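Local coordinates for periplasmic solute binding protein (Pectobacterium atrosepticum, PDB 4RY1), which probably binds a sugar in the periplasm and delivers it to an ABC-type transporter, as expected of a bacterial family 1 solute-binding protein, at residues 140-145 with 209-214; 136-141 with 179-184; 146-151 with 156-161. All blocks are in the same frame, centred on the assembly; numbering follows the deposited sequence.

How the interactions relate
All three contacts use helix 138-152, on the same side of the chain's centre. Interaction 2 takes the start of that helix and its lead-in to the end of helix 169-183; interaction 1 takes the following turns, sharing Glu140 and Leu141 with interaction 2, to the end of helix 199-214; interaction 3 folds the last turns onto the loop 156-161 and is nested inside the loops closed by both others. Centres of interactions 1 and 3 lie about 9 Å apart, 1 and 2 about 12 Å, 2 and 3 about 19 Å. Pro158 CG touches Gly145 CA at 3.9 Å, so interactions 1 and 3 form continuous packing. One helix thus ties two others and a loop of the solute-binding protein fold together.

Interaction 1 (140-145 with 209-214); sequences ELFAAG and YKKLVD
Phe142 of helix 138-152 lays one face of its ring under the aliphatic chain of Lys211, on the last turns of helix 199-214. The short axes run at 35° to each other and approach to 9.5 Å, and Phe142 with Leu212 is the pair whose CA atoms are nearest. Packing is tight on the inner side. There Leu212 CD2 meets Phe142 CE1 at 3.5 Å, reaching the ring obliquely, and a methyl-to-methyl touch follows deeper in, Leu141 CD2 to Leu212 CD2 at 4.1 Å. Leu141 and Leu212 are both buried; Leu212 also rests on Ile171 of helix 169-183, while Leu141 reaches Val217, so this side of the contact continues into the core.

The outer side is made differently. Lys211 has CG anti to its own backbone nitrogen (chi1 -165°) and stays extended from there, which carries its methylenes across the ring at about a right angle to the Phe142 side chain. Lys211 CD stands over the centre of the Phe142 ring, 3.7 Å from the centroid, a CH-pi contact. The ammonium lies farther out: Lys211 NZ is 4.5 Å from the same centroid and 29° off the normal, an off-centre cation-pi contact on the solvent side.

No hydrogen bond joins the two helices here. The chemistry implies that cohesion comes mainly from dispersion around the Phe142 ring, packed between the Lys211 methylenes and Leu212, with Leu141 a small addition; the lysine charge probably adds a modest electrostatic term while remaining near solvent.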
ATOM      1  N   GLU A 140      18.306  17.081  -2.154  1.00 23.48           N
ATOM      2  CA  GLU A 140      17.826  17.779  -0.978  1.00 28.69           C
ATOM      3  C   GLU A 140      17.485  16.767   0.098  1.00 23.07           C
ATOM      4  O   GLU A 140      17.687  17.046   1.258  1.00 24.07           O
ATOM      5  CB  GLU A 140      16.638  18.686  -1.300  1.00 24.12           C
ATOM      6  CG  GLU A 140      17.030  19.787  -2.290  1.00 24.75           C
ATOM      7  CD  GLU A 140      15.888  20.629  -2.844  1.00 30.26           C
ATOM      8  OE1 GLU A 140      14.690  20.362  -2.552  1.00 29.32           O
ATOM      9  OE2 GLU A 140      16.211  21.576  -3.603  1.00 29.76           O
ATOM     10  N   LEU A 141      16.961  15.601  -0.283  1.00 20.67           N
ATOM     11  CA  LEU A 141      16.632  14.588   0.722  1.00 19.74           C
ATOM     12  C   LEU A 141      17.909  14.140   1.445  1.00 18.27           C
ATOM     13  O   LEU A 141      17.966  14.165   2.673  1.00 21.57           O
ATOM     14  CB  LEU A 141      15.892  13.399   0.099  1.00 17.98           C
ATOM     15  CG  LEU A 141      15.566  12.296   1.124  1.00 19.07           C
ATOM     16  CD1 LEU A 141      14.599  12.797   2.196  1.00 21.27           C
ATOM     17  CD2 LEU A 141      15.005  11.075   0.422  1.00 18.08           C
ATOM     18  N   PHE A 142      18.926  13.749   0.678  1.00 20.66           N
ATOM     19  CA  PHE A 142      20.195  13.287   1.265  1.00 22.06           C
ATOM     20  C   PHE A 142      20.844  14.370   2.103  1.00 24.92           C
ATOM     21  O   PHE A 142      21.395  14.086   3.164  1.00 24.77           O
ATOM     22  CB  PHE A 142      21.163  12.774   0.193  1.00 22.27           C
ATOM     23  CG  PHE A 142      20.697  11.506  -0.467  1.00 22.76           C
ATOM     24  CD1 PHE A 142      20.527  10.353   0.281  1.00 24.63           C
ATOM     25  CD2 PHE A 142      20.428  11.467  -1.831  1.00 23.59           C
ATOM     26  CE1 PHE A 142      20.085   9.185  -0.314  1.00 25.34           C
ATOM     27  CE2 PHE A 142      19.988  10.303  -2.423  1.00 28.90           C
ATOM     28  CZ  PHE A 142      19.818   9.158  -1.667  1.00 28.47           C
ATOM     29  N   ALA A 143      20.758  15.608   1.628  1.00 22.64           N
ATOM     30  CA  ALA A 143      21.381  16.731   2.315  1.00 23.35           C
ATOM     31  C   ALA A 143      20.665  17.077   3.646  1.00 24.88           C
ATOM     32  O   ALA A 143      21.276  17.618   4.557  1.00 29.27           O
ATOM     33  CB  ALA A 143      21.460  17.941   1.390  1.00 24.01           C
ATOM     34  N   ALA A 144      19.372  16.750   3.762  1.00 22.85           N
ATOM     35  CA  ALA A 144      18.608  16.956   5.012  1.00 21.63           C
ATOM     36  C   ALA A 144      19.108  16.131   6.194  1.00 20.91           C
ATOM     37  O   ALA A 144      19.031  16.579   7.349  1.00 22.01           O
ATOM     38  CB  ALA A 144      17.138  16.648   4.808  1.00 21.18           C
ATOM     39  N   GLY A 145      19.575  14.919   5.905  1.00 20.15           N
ATOM     40  CA  GLY A 145      20.014  13.978   6.951  1.00 18.74           C
ATOM     41  C   GLY A 145      21.069  14.547   7.906  1.00 22.15           C
ATOM     42  O   GLY A 145      20.879  14.550   9.130  1.00 21.33           O
ATOM     43  N   TYR A 209      20.025   2.668  -0.955  1.00 19.25           N
ATOM     44  CA  TYR A 209      19.777   2.342   0.458  1.00 18.82           C
ATOM     45  C   TYR A 209      20.953   2.756   1.377  1.00 19.88           C
ATOM     46  O   TYR A 209      20.778   3.431   2.394  1.00 20.36           O
ATOM     47  CB  TYR A 209      19.461   0.853   0.648  1.00 17.90           C
ATOM     48  CG  TYR A 209      19.258   0.553   2.112  1.00 18.91           C
ATOM     49  CD1 TYR A 209      18.051   0.836   2.732  1.00 16.46           C
ATOM     50  CD2 TYR A 209      20.284   0.039   2.891  1.00 18.73           C
ATOM     51  CE1 TYR A 209      17.861   0.597   4.078  1.00 16.94           C
ATOM     52  CE2 TYR A 209      20.109  -0.193   4.234  1.00 18.64           C
ATOM     53  CZ  TYR A 209      18.889   0.071   4.829  1.00 16.22           C
ATOM     54  OH  TYR A 209      18.729  -0.151   6.177  1.00 17.35           O
ATOM     55  N   LYS A 210      22.156   2.365   0.971  1.00 18.68           N
ATOM     56  CA  LYS A 210      23.343   2.603   1.775  1.00 21.17           C
ATOM     57  C   LYS A 210      23.507   4.114   1.938  1.00 22.88           C
ATOM     58  O   LYS A 210      23.835   4.608   3.018  1.00 23.65           O
ATOM     59  CB  LYS A 210      24.549   1.940   1.111  1.00 24.18           C
ATOM     60  CG  LYS A 210      25.772   1.782   2.005  1.00 38.17           C
ATOM     61  CD  LYS A 210      27.033   1.531   1.189  1.00 44.92           C
ATOM     62  CE  LYS A 210      28.231   1.201   2.069  1.00 57.52           C
ATOM     63  NZ  LYS A 210      28.736   2.349   2.879  1.00 44.30           N
ATOM     64  N   LYS A 211      23.226   4.859   0.876  1.00 19.64           N
ATOM     65  CA  LYS A 211      23.283   6.320   0.950  1.00 20.67           C
ATOM     66  C   LYS A 211      22.265   6.922   1.914  1.00 22.49           C
ATOM     67  O   LYS A 211      22.555   7.857   2.622  1.00 22.62           O
ATOM     68  CB  LYS A 211      23.126   6.970  -0.427  1.00 25.57           C
ATOM     69  CG  LYS A 211      23.558   8.434  -0.398  1.00 33.95           C
ATOM     70  CD  LYS A 211      23.654   9.025  -1.789  1.00 40.68           C
ATOM     71  CE  LYS A 211      24.167  10.454  -1.739  1.00 54.63           C
ATOM     72  NZ  LYS A 211      24.215  11.052  -3.099  1.00 71.67           N
ATOM     73  N   LEU A 212      21.053   6.391   1.920  1.00 20.03           N
ATOM     74  CA  LEU A 212      20.039   6.872   2.849  1.00 19.16           C
ATOM     75  C   LEU A 212      20.512   6.710   4.300  1.00 16.20           C
ATOM     76  O   LEU A 212      20.364   7.616   5.116  1.00 19.65           O
ATOM     77  CB  LEU A 212      18.723   6.118   2.625  1.00 16.97           C
ATOM     78  CG  LEU A 212      17.960   6.419   1.327  1.00 19.30           C
ATOM     79  CD1 LEU A 212      16.845   5.413   1.136  1.00 16.60           C
ATOM     80  CD2 LEU A 212      17.377   7.815   1.345  1.00 18.13           C
ATOM     81  N   VAL A 213      21.090   5.545   4.582  1.00 17.74           N
ATOM     82  CA  VAL A 213      21.621   5.257   5.911  1.00 17.61           C
ATOM     83  C   VAL A 213      22.850   6.117   6.246  1.00 23.10           C
ATOM     84  O   VAL A 213      22.889   6.804   7.282  1.00 21.30           O
ATOM     85  CB  VAL A 213      21.939   3.770   6.086  1.00 19.28           C
ATOM     86  CG1 VAL A 213      22.679   3.534   7.386  1.00 20.59           C
ATOM     87  CG2 VAL A 213      20.638   2.979   6.100  1.00 20.18           C
ATOM     88  N   ASP A 214      23.846   6.077   5.369  1.00 21.05           N
ATOM     89  CA  ASP A 214      25.103   6.806   5.596  1.00 20.94           C
ATOM     90  C   ASP A 214      24.874   8.323   5.750  1.00 20.85           C
ATOM     91  O   ASP A 214      25.577   8.998   6.524  1.00 29.55           O
ATOM     92  CB  ASP A 214      26.094   6.529   4.462  1.00 22.34           C
ATOM     93  CG  ASP A 214      26.638   5.103   4.468  1.00 26.00           C
ATOM     94  OD1 ASP A 214      26.466   4.356   5.457  1.00 30.36           O
ATOM     95  OD2 ASP A 214      27.272   4.730   3.453  1.00 31.48           O
TER

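Interaction 2 (136-141 with 179-184); sequences KTWDEL and MAQKYG
Trp138, in the first turn of helix 138-152, reaches across to Gln181 near the C-terminal end of helix 169-183 through one indole-amide hydrogen bond. Thr137 is the N-cap residue of helix 138-152, its OG1 accepting from Glu140 N at 3.2 Å. The spacing explains why long side chains are needed: Trp138 CA and Gln181 CA are the nearest CA pair, yet 10.9 Å apart.

Along 179-184, Met179 packs on Gln201 and Glu204 of helix 199-214, the latter also taking a salt bridge from Lys182 NZ and a hydrogen bond with Tyr183 OH. Two residues on from Met179, Gln181 carries the contact. Its CG lies beside the backbone nitrogen (chi1 -68°) and the chain then runs extended, projecting the amide toward the indole edge. Both amide atoms have further partners: OE1 also accepts from Ile274 N, and NE2 donates to the carbonyls of Ile272 and Ser280, which should fix the amide's rotation. Lys182 CG lies over the centre of the Tyr183 ring, and Gly184 leaves the helix with positive phi.

Edge-to-face contacts with Tyr178 and Phe208 border the indole as well. Trp138 NE1 donates to Gln181 OE1 at 2.8 Å with a nearly straight N-H...O angle of 175°; the oxygen lies in the indole plane, while the donor is tilted 27° from the amide carbonyl plane.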
ATOM      1  N   LYS A 136      12.528  18.639  -2.600  1.00 23.70           N
ATOM      2  CA  LYS A 136      11.953  18.482  -3.940  1.00 19.48           C
ATOM      3  C   LYS A 136      12.781  17.524  -4.845  1.00 21.45           C
ATOM      4  O   LYS A 136      12.253  16.972  -5.827  1.00 23.66           O
ATOM      5  CB  LYS A 136      11.705  19.876  -4.575  1.00 27.43           C
ATOM      6  CG  LYS A 136      10.510  20.598  -3.944  1.00 35.00           C
ATOM      7  CD  LYS A 136      10.106  21.879  -4.671  1.00 41.78           C
ATOM      8  CE  LYS A 136      10.456  23.124  -3.873  1.00 70.82           C
ATOM      9  NZ  LYS A 136      10.426  24.349  -4.719  1.00 87.01           N
ATOM     10  N   THR A 137      14.050  17.311  -4.499  1.00 24.08           N
ATOM     11  CA  THR A 137      14.956  16.419  -5.246  1.00 20.96           C
ATOM     12  C   THR A 137      15.645  15.434  -4.334  1.00 16.66           C
ATOM     13  O   THR A 137      15.668  15.628  -3.105  1.00 22.74           O
ATOM     14  CB  THR A 137      16.079  17.200  -5.921  1.00 27.97           C
ATOM     15  OG1 THR A 137      16.868  17.824  -4.905  1.00 32.61           O
ATOM     16  CG2 THR A 137      15.493  18.225  -6.856  1.00 29.70           C
ATOM     17  N   TRP A 138      16.186  14.385  -4.919  1.00 20.48           N
ATOM     18  CA  TRP A 138      16.856  13.391  -4.120  1.00 21.35           C
ATOM     19  C   TRP A 138      18.056  14.040  -3.398  1.00 26.30           C
ATOM     20  O   TRP A 138      18.332  13.741  -2.235  1.00 23.68           O
ATOM     21  CB  TRP A 138      17.230  12.184  -4.957  1.00 22.97           C
ATOM     22  CG  TRP A 138      16.036  11.543  -5.547  1.00 23.34           C
ATOM     23  CD1 TRP A 138      15.567  11.695  -6.820  1.00 22.35           C
ATOM     24  CD2 TRP A 138      15.105  10.670  -4.877  1.00 23.07           C
ATOM     25  NE1 TRP A 138      14.427  10.964  -6.987  1.00 20.24           N
ATOM     26  CE2 TRP A 138      14.116  10.327  -5.814  1.00 22.39           C
ATOM     27  CE3 TRP A 138      15.012  10.158  -3.581  1.00 24.80           C
ATOM     28  CZ2 TRP A 138      13.057   9.479  -5.505  1.00 22.84           C
ATOM     29  CZ3 TRP A 138      13.955   9.304  -3.275  1.00 21.88           C
ATOM     30  CH2 TRP A 138      12.994   8.989  -4.227  1.00 23.78           C
ATOM     31  N   ASP A 139      18.717  15.000  -4.047  1.00 25.31           N
ATOM     32  CA  ASP A 139      19.812  15.739  -3.397  1.00 24.93           C
ATOM     33  C   ASP A 139      19.435  16.382  -2.118  1.00 23.99           C
ATOM     34  O   ASP A 139      20.171  16.308  -1.137  1.00 29.17           O
ATOM     35  CB  ASP A 139      20.307  16.878  -4.285  1.00 34.15           C
ATOM     36  CG  ASP A 139      21.227  16.408  -5.289  1.00 31.04           C
ATOM     37  OD1 ASP A 139      21.584  15.209  -5.187  1.00 31.88           O
ATOM     38  OD2 ASP A 139      21.587  17.217  -6.172  1.00 32.35           O
ATOM     39  N   GLU A 140      18.306  17.081  -2.154  1.00 23.48           N
ATOM     40  CA  GLU A 140      17.826  17.779  -0.978  1.00 28.69           C
ATOM     41  C   GLU A 140      17.485  16.767   0.098  1.00 23.07           C
ATOM     42  O   GLU A 140      17.687  17.046   1.258  1.00 24.07           O
ATOM     43  CB  GLU A 140      16.638  18.686  -1.300  1.00 24.12           C
ATOM     44  CG  GLU A 140      17.030  19.787  -2.290  1.00 24.75           C
ATOM     45  CD  GLU A 140      15.888  20.629  -2.844  1.00 30.26           C
ATOM     46  OE1 GLU A 140      14.690  20.362  -2.552  1.00 29.32           O
ATOM     47  OE2 GLU A 140      16.211  21.576  -3.603  1.00 29.76           O
ATOM     48  N   LEU A 141      16.961  15.601  -0.283  1.00 20.67           N
ATOM     49  CA  LEU A 141      16.632  14.588   0.722  1.00 19.74           C
ATOM     50  C   LEU A 141      17.909  14.140   1.445  1.00 18.27           C
ATOM     51  O   LEU A 141      17.966  14.165   2.673  1.00 21.57           O
ATOM     52  CB  LEU A 141      15.892  13.399   0.099  1.00 17.98           C
ATOM     53  CG  LEU A 141      15.566  12.296   1.124  1.00 19.07           C
ATOM     54  CD1 LEU A 141      14.599  12.797   2.196  1.00 21.27           C
ATOM     55  CD2 LEU A 141      15.005  11.075   0.422  1.00 18.08           C
ATOM     56  N   MET A 179      14.593   4.753  -9.498  1.00 19.68           N
ATOM     57  CA  MET A 179      15.117   4.081 -10.693  1.00 22.12           C
ATOM     58  C   MET A 179      14.205   4.247 -11.906  1.00 21.40           C
ATOM     59  O   MET A 179      14.671   4.285 -13.046  1.00 22.14           O
ATOM     60  CB  MET A 179      15.374   2.604 -10.421  1.00 20.97           C
ATOM     61  CG  MET A 179      16.418   2.338  -9.341  1.00 19.80           C
ATOM     62  SD  MET A 179      18.174   2.727  -9.754  1.00 16.44           S
ATOM     63  CE  MET A 179      18.543   1.346 -10.849  1.00 22.16           C
ATOM     64  N   ALA A 180      12.905   4.364 -11.659  1.00 19.23           N
ATOM     65  CA  ALA A 180      11.957   4.616 -12.760  1.00 19.49           C
ATOM     66  C   ALA A 180      12.171   6.024 -13.321  1.00 19.96           C
ATOM     67  O   ALA A 180      12.134   6.235 -14.536  1.00 22.66           O
ATOM     68  CB  ALA A 180      10.527   4.445 -12.304  1.00 19.54           C
ATOM     69  N   GLN A 181      12.381   6.980 -12.425  1.00 19.87           N
ATOM     70  CA  GLN A 181      12.709   8.358 -12.816  1.00 20.21           C
ATOM     71  C   GLN A 181      13.993   8.434 -13.612  1.00 23.21           C
ATOM     72  O   GLN A 181      14.082   9.148 -14.611  1.00 25.77           O
ATOM     73  CB  GLN A 181      12.858   9.231 -11.589  1.00 22.13           C
ATOM     74  CG  GLN A 181      11.545   9.443 -10.873  1.00 21.05           C
ATOM     75  CD  GLN A 181      11.717  10.266  -9.622  1.00 22.99           C
ATOM     76  OE1 GLN A 181      12.817  10.701  -9.296  1.00 22.92           O
ATOM     77  NE2 GLN A 181      10.630  10.486  -8.913  1.00 20.40           N
ATOM     78  N   LYS A 182      14.984   7.686 -13.146  1.00 22.39           N
ATOM     79  CA  LYS A 182      16.335   7.736 -13.743  1.00 22.07           C
ATOM     80  C   LYS A 182      16.430   7.049 -15.095  1.00 31.43           C
ATOM     81  O   LYS A 182      17.056   7.542 -16.033  1.00 29.26           O
ATOM     82  CB  LYS A 182      17.358   7.070 -12.822  1.00 23.14           C
ATOM     83  CG  LYS A 182      18.774   7.131 -13.374  1.00 28.67           C
ATOM     84  CD  LYS A 182      19.797   7.089 -12.269  1.00 32.28           C
ATOM     85  CE  LYS A 182      21.143   7.566 -12.788  1.00 46.84           C
ATOM     86  NZ  LYS A 182      22.241   6.741 -12.236  1.00 39.42           N
ATOM     87  N   TYR A 183      15.826   5.878 -15.160  1.00 25.06           N
ATOM     88  CA  TYR A 183      15.961   4.978 -16.298  1.00 23.42           C
ATOM     89  C   TYR A 183      14.680   4.693 -17.084  1.00 26.57           C
ATOM     90  O   TYR A 183      14.754   4.127 -18.175  1.00 26.80           O
ATOM     91  CB  TYR A 183      16.529   3.647 -15.829  1.00 22.02           C
ATOM     92  CG  TYR A 183      17.912   3.730 -15.242  1.00 29.89           C
ATOM     93  CD1 TYR A 183      19.015   3.962 -16.065  1.00 32.46           C
ATOM     94  CD2 TYR A 183      18.126   3.554 -13.882  1.00 29.93           C
ATOM     95  CE1 TYR A 183      20.286   4.022 -15.545  1.00 42.69           C
ATOM     96  CE2 TYR A 183      19.400   3.623 -13.350  1.00 32.09           C
ATOM     97  CZ  TYR A 183      20.474   3.856 -14.195  1.00 28.44           C
ATOM     98  OH  TYR A 183      21.751   3.932 -13.717  1.00 32.11           O
ATOM     99  N   GLY A 184      13.514   5.025 -16.531  1.00 25.26           N
ATOM    100  CA  GLY A 184      12.250   4.766 -17.226  1.00 67.47           C
ATOM    101  C   GLY A 184      11.916   3.293 -17.374  1.00 29.79           C
ATOM    102  O   GLY A 184      11.176   2.908 -18.299  1.00 21.95           O
TER

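Interaction 3 (146-151 with 156-161); sequences PVFKQK and YYPLGV
Phe148 and Pro158 lie face against ring, their side chains running antiparallel and offset, where the loop 156-161 returns along the last turns of helix 138-152. The evidence for the facing geometry is the position of Pro158 CG, 4.0 Å from the centroid of the Phe148 ring and 11° off its normal, a CH-pi contact. Pro158 CD backs it up, touching Phe148 CD2 at 3.7 Å.

Phe148 has an unusual first torsion, chi1 -92°, displaced from the common staggered value, and this turns its ring against the loop backbone. Along that backbone the relation to the ring changes: Pro158 N lies over the same face as the proline ring, Tyr157 C comes in obliquely at 3.5 Å from Phe148 CD2, and Tyr156 C is at the edge, near the ring plane.

Tyr156 comes closest with its backbone, Tyr156 O lying 3.7 Å from Phe148 CB. Tyr156 CB meets Phe148 CD2 at 4.2 Å, and the tyrosine ring then leads off from the helix toward Thr126. Tyr157 directs its CB away from helix 138-152 and stacks on His216. Trp127 of helix 124-130 meets Phe148 edge-to-face and also touches Pro158, extending the buried cluster.

Without a hydrogen bond across the contact, the segments are held by van der Waals packing, much of it against backbone atoms (Tyr156 O, Tyr157 C, Pro158 N), and by the CH-pi contact of Pro158 CG; CD, bonded to the proline nitrogen, is probably slightly polarised, which would add to its attraction to the ring.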
ATOM      1  N   PRO A 146      22.210  15.019   7.365  1.00 22.89           N
ATOM      2  CA  PRO A 146      23.264  15.554   8.240  1.00 23.22           C
ATOM      3  C   PRO A 146      22.826  16.763   9.021  1.00 22.32           C
ATOM      4  O   PRO A 146      23.290  16.991  10.147  1.00 27.74           O
ATOM      5  CB  PRO A 146      24.354  15.955   7.253  1.00 26.42           C
ATOM      6  CG  PRO A 146      24.179  14.988   6.132  1.00 27.75           C
ATOM      7  CD  PRO A 146      22.695  14.859   5.985  1.00 22.20           C
ATOM      8  N   VAL A 147      21.942  17.551   8.427  1.00 22.77           N
ATOM      9  CA  VAL A 147      21.415  18.721   9.101  1.00 19.97           C
ATOM     10  C   VAL A 147      20.553  18.322  10.316  1.00 20.58           C
ATOM     11  O   VAL A 147      20.690  18.876  11.418  1.00 23.64           O
ATOM     12  CB  VAL A 147      20.648  19.644   8.152  1.00 27.05           C
ATOM     13  CG1 VAL A 147      20.053  20.793   8.933  1.00 26.59           C
ATOM     14  CG2 VAL A 147      21.542  20.173   7.024  1.00 28.83           C
ATOM     15  N   PHE A 148      19.655  17.368  10.113  1.00 22.09           N
ATOM     16  CA  PHE A 148      18.868  16.828  11.235  1.00 20.53           C
ATOM     17  C   PHE A 148      19.780  16.374  12.378  1.00 19.62           C
ATOM     18  O   PHE A 148      19.567  16.726  13.550  1.00 24.62           O
ATOM     19  CB  PHE A 148      18.011  15.640  10.779  1.00 18.49           C
ATOM     20  CG  PHE A 148      16.608  16.016  10.338  1.00 20.16           C
ATOM     21  CD1 PHE A 148      16.382  16.931   9.318  1.00 23.30           C
ATOM     22  CD2 PHE A 148      15.506  15.410  10.925  1.00 18.62           C
ATOM     23  CE1 PHE A 148      15.080  17.258   8.922  1.00 22.31           C
ATOM     24  CE2 PHE A 148      14.206  15.730  10.543  1.00 20.33           C
ATOM     25  CZ  PHE A 148      13.988  16.654   9.533  1.00 19.84           C
ATOM     26  N   LYS A 149      20.773  15.578  12.008  1.00 20.75           N
ATOM     27  CA  LYS A 149      21.718  14.974  12.952  1.00 19.50           C
ATOM     28  C   LYS A 149      22.464  16.053  13.748  1.00 23.21           C
ATOM     29  O   LYS A 149      22.522  16.005  14.973  1.00 24.77           O
ATOM     30  CB  LYS A 149      22.729  14.098  12.204  1.00 23.19           C
ATOM     31  CG  LYS A 149      23.634  13.298  13.118  1.00 24.29           C
ATOM     32  CD  LYS A 149      24.688  12.533  12.351  1.00 26.69           C
ATOM     33  CE  LYS A 149      25.530  11.756  13.343  1.00 37.00           C
ATOM     34  NZ  LYS A 149      26.413  10.766  12.684  1.00 43.68           N
ATOM     35  N   GLN A 150      23.002  17.036  13.040  1.00 23.61           N
ATOM     36  CA  GLN A 150      23.800  18.085  13.686  1.00 24.45           C
ATOM     37  C   GLN A 150      22.916  19.000  14.532  1.00 26.15           C
ATOM     38  O   GLN A 150      23.260  19.375  15.664  1.00 35.73           O
ATOM     39  CB  GLN A 150      24.571  18.910  12.649  1.00 24.98           C
ATOM     40  CG  GLN A 150      25.368  20.082  13.240  1.00 32.75           C
ATOM     41  CD  GLN A 150      26.438  19.656  14.236  1.00 73.73           C
ATOM     42  OE1 GLN A 150      27.030  18.581  14.117  1.00 69.91           O
ATOM     43  NE2 GLN A 150      26.704  20.514  15.215  1.00 76.02           N
ATOM     44  N   LYS A 151      21.774  19.365  13.979  1.00 25.99           N
ATOM     45  CA  LYS A 151      20.925  20.380  14.589  1.00 23.58           C
ATOM     46  C   LYS A 151      20.036  19.842  15.713  1.00 28.49           C
ATOM     47  O   LYS A 151      19.853  20.492  16.749  1.00 29.58           O
ATOM     48  CB  LYS A 151      20.080  21.088  13.531  1.00 33.13           C
ATOM     49  CG  LYS A 151      19.230  22.197  14.115  1.00 45.60           C
ATOM     50  CD  LYS A 151      19.347  23.493  13.341  1.00 65.65           C
ATOM     51  CE  LYS A 151      18.692  24.625  14.113  1.00 79.08           C
ATOM     52  NZ  LYS A 151      18.165  25.680  13.209  1.00103.30           N
ATOM     53  N   TYR A 156      17.175  12.014  15.621  1.00 18.44           N
ATOM     54  CA  TYR A 156      16.267  12.635  14.652  1.00 16.69           C
ATOM     55  C   TYR A 156      16.607  12.333  13.210  1.00 17.65           C
ATOM     56  O   TYR A 156      17.745  12.497  12.789  1.00 19.73           O
ATOM     57  CB  TYR A 156      16.275  14.149  14.859  1.00 19.79           C
ATOM     58  CG  TYR A 156      15.568  14.516  16.147  1.00 21.99           C
ATOM     59  CD1 TYR A 156      16.235  14.518  17.370  1.00 22.80           C
ATOM     60  CD2 TYR A 156      14.214  14.816  16.143  1.00 25.61           C
ATOM     61  CE1 TYR A 156      15.566  14.830  18.555  1.00 27.99           C
ATOM     62  CE2 TYR A 156      13.537  15.117  17.306  1.00 27.61           C
ATOM     63  CZ  TYR A 156      14.212  15.128  18.513  1.00 30.67           C
ATOM     64  OH  TYR A 156      13.529  15.444  19.670  1.00 36.23           O
ATOM     65  N   TYR A 157      15.580  11.945  12.449  1.00 16.55           N
ATOM     66  CA  TYR A 157      15.755  11.534  11.055  1.00 16.73           C
ATOM     67  C   TYR A 157      14.651  12.123  10.185  1.00 18.29           C
ATOM     68  O   TYR A 157      13.492  12.157  10.603  1.00 17.19           O
ATOM     69  CB  TYR A 157      15.677  10.010  10.911  1.00 15.55           C
ATOM     70  CG  TYR A 157      16.736   9.218  11.652  1.00 14.36           C
ATOM     71  CD1 TYR A 157      16.597   8.940  13.002  1.00 17.20           C
ATOM     72  CD2 TYR A 157      17.860   8.739  11.000  1.00 16.07           C
ATOM     73  CE1 TYR A 157      17.552   8.197  13.687  1.00 16.48           C
ATOM     74  CE2 TYR A 157      18.830   7.993  11.671  1.00 17.79           C
ATOM     75  CZ  TYR A 157      18.669   7.731  13.017  1.00 18.28           C
ATOM     76  OH  TYR A 157      19.608   6.973  13.655  1.00 19.30           O
ATOM     77  N   PRO A 158      15.000  12.521   8.956  1.00 16.50           N
ATOM     78  CA  PRO A 158      13.995  12.956   7.976  1.00 16.54           C
ATOM     79  C   PRO A 158      12.861  11.967   7.724  1.00 15.52           C
ATOM     80  O   PRO A 158      11.711  12.370   7.489  1.00 17.46           O
ATOM     81  CB  PRO A 158      14.830  13.114   6.693  1.00 16.84           C
ATOM     82  CG  PRO A 158      16.157  13.557   7.200  1.00 18.10           C
ATOM     83  CD  PRO A 158      16.374  12.781   8.463  1.00 16.94           C
ATOM     84  N   LEU A 159      13.211  10.689   7.766  1.00 14.50           N
ATOM     85  CA  LEU A 159      12.357   9.614   7.262  1.00 14.15           C
ATOM     86  C   LEU A 159      12.549   8.332   8.069  1.00 15.12           C
ATOM     87  O   LEU A 159      13.682   7.959   8.384  1.00 16.60           O
ATOM     88  CB  LEU A 159      12.736   9.376   5.795  1.00 16.11           C
ATOM     89  CG  LEU A 159      12.011   8.330   4.960  1.00 16.67           C
ATOM     90  CD1 LEU A 159      10.541   8.674   4.891  1.00 17.68           C
ATOM     91  CD2 LEU A 159      12.630   8.193   3.567  1.00 15.90           C
ATOM     92  N   GLY A 160      11.440   7.659   8.394  1.00 13.96           N
ATOM     93  CA  GLY A 160      11.485   6.335   9.009  1.00 14.56           C
ATOM     94  C   GLY A 160      11.248   5.240   7.989  1.00 12.86           C
ATOM     95  O   GLY A 160      11.195   5.459   6.778  1.00 13.83           O
ATOM     96  N   VAL A 161      11.154   4.030   8.517  1.00 13.35           N
ATOM     97  CA  VAL A 161      10.935   2.827   7.759  1.00 13.98           C
ATOM     98  C   VAL A 161       9.672   2.234   8.358  1.00 13.58           C
ATOM     99  O   VAL A 161       9.637   1.902   9.541  1.00 13.96           O
ATOM    100  CB  VAL A 161      12.124   1.866   7.889  1.00 13.99           C
ATOM    101  CG1 VAL A 161      11.885   0.563   7.145  1.00 15.11           C
ATOM    102  CG2 VAL A 161      13.399   2.531   7.355  1.00 14.25           C
TER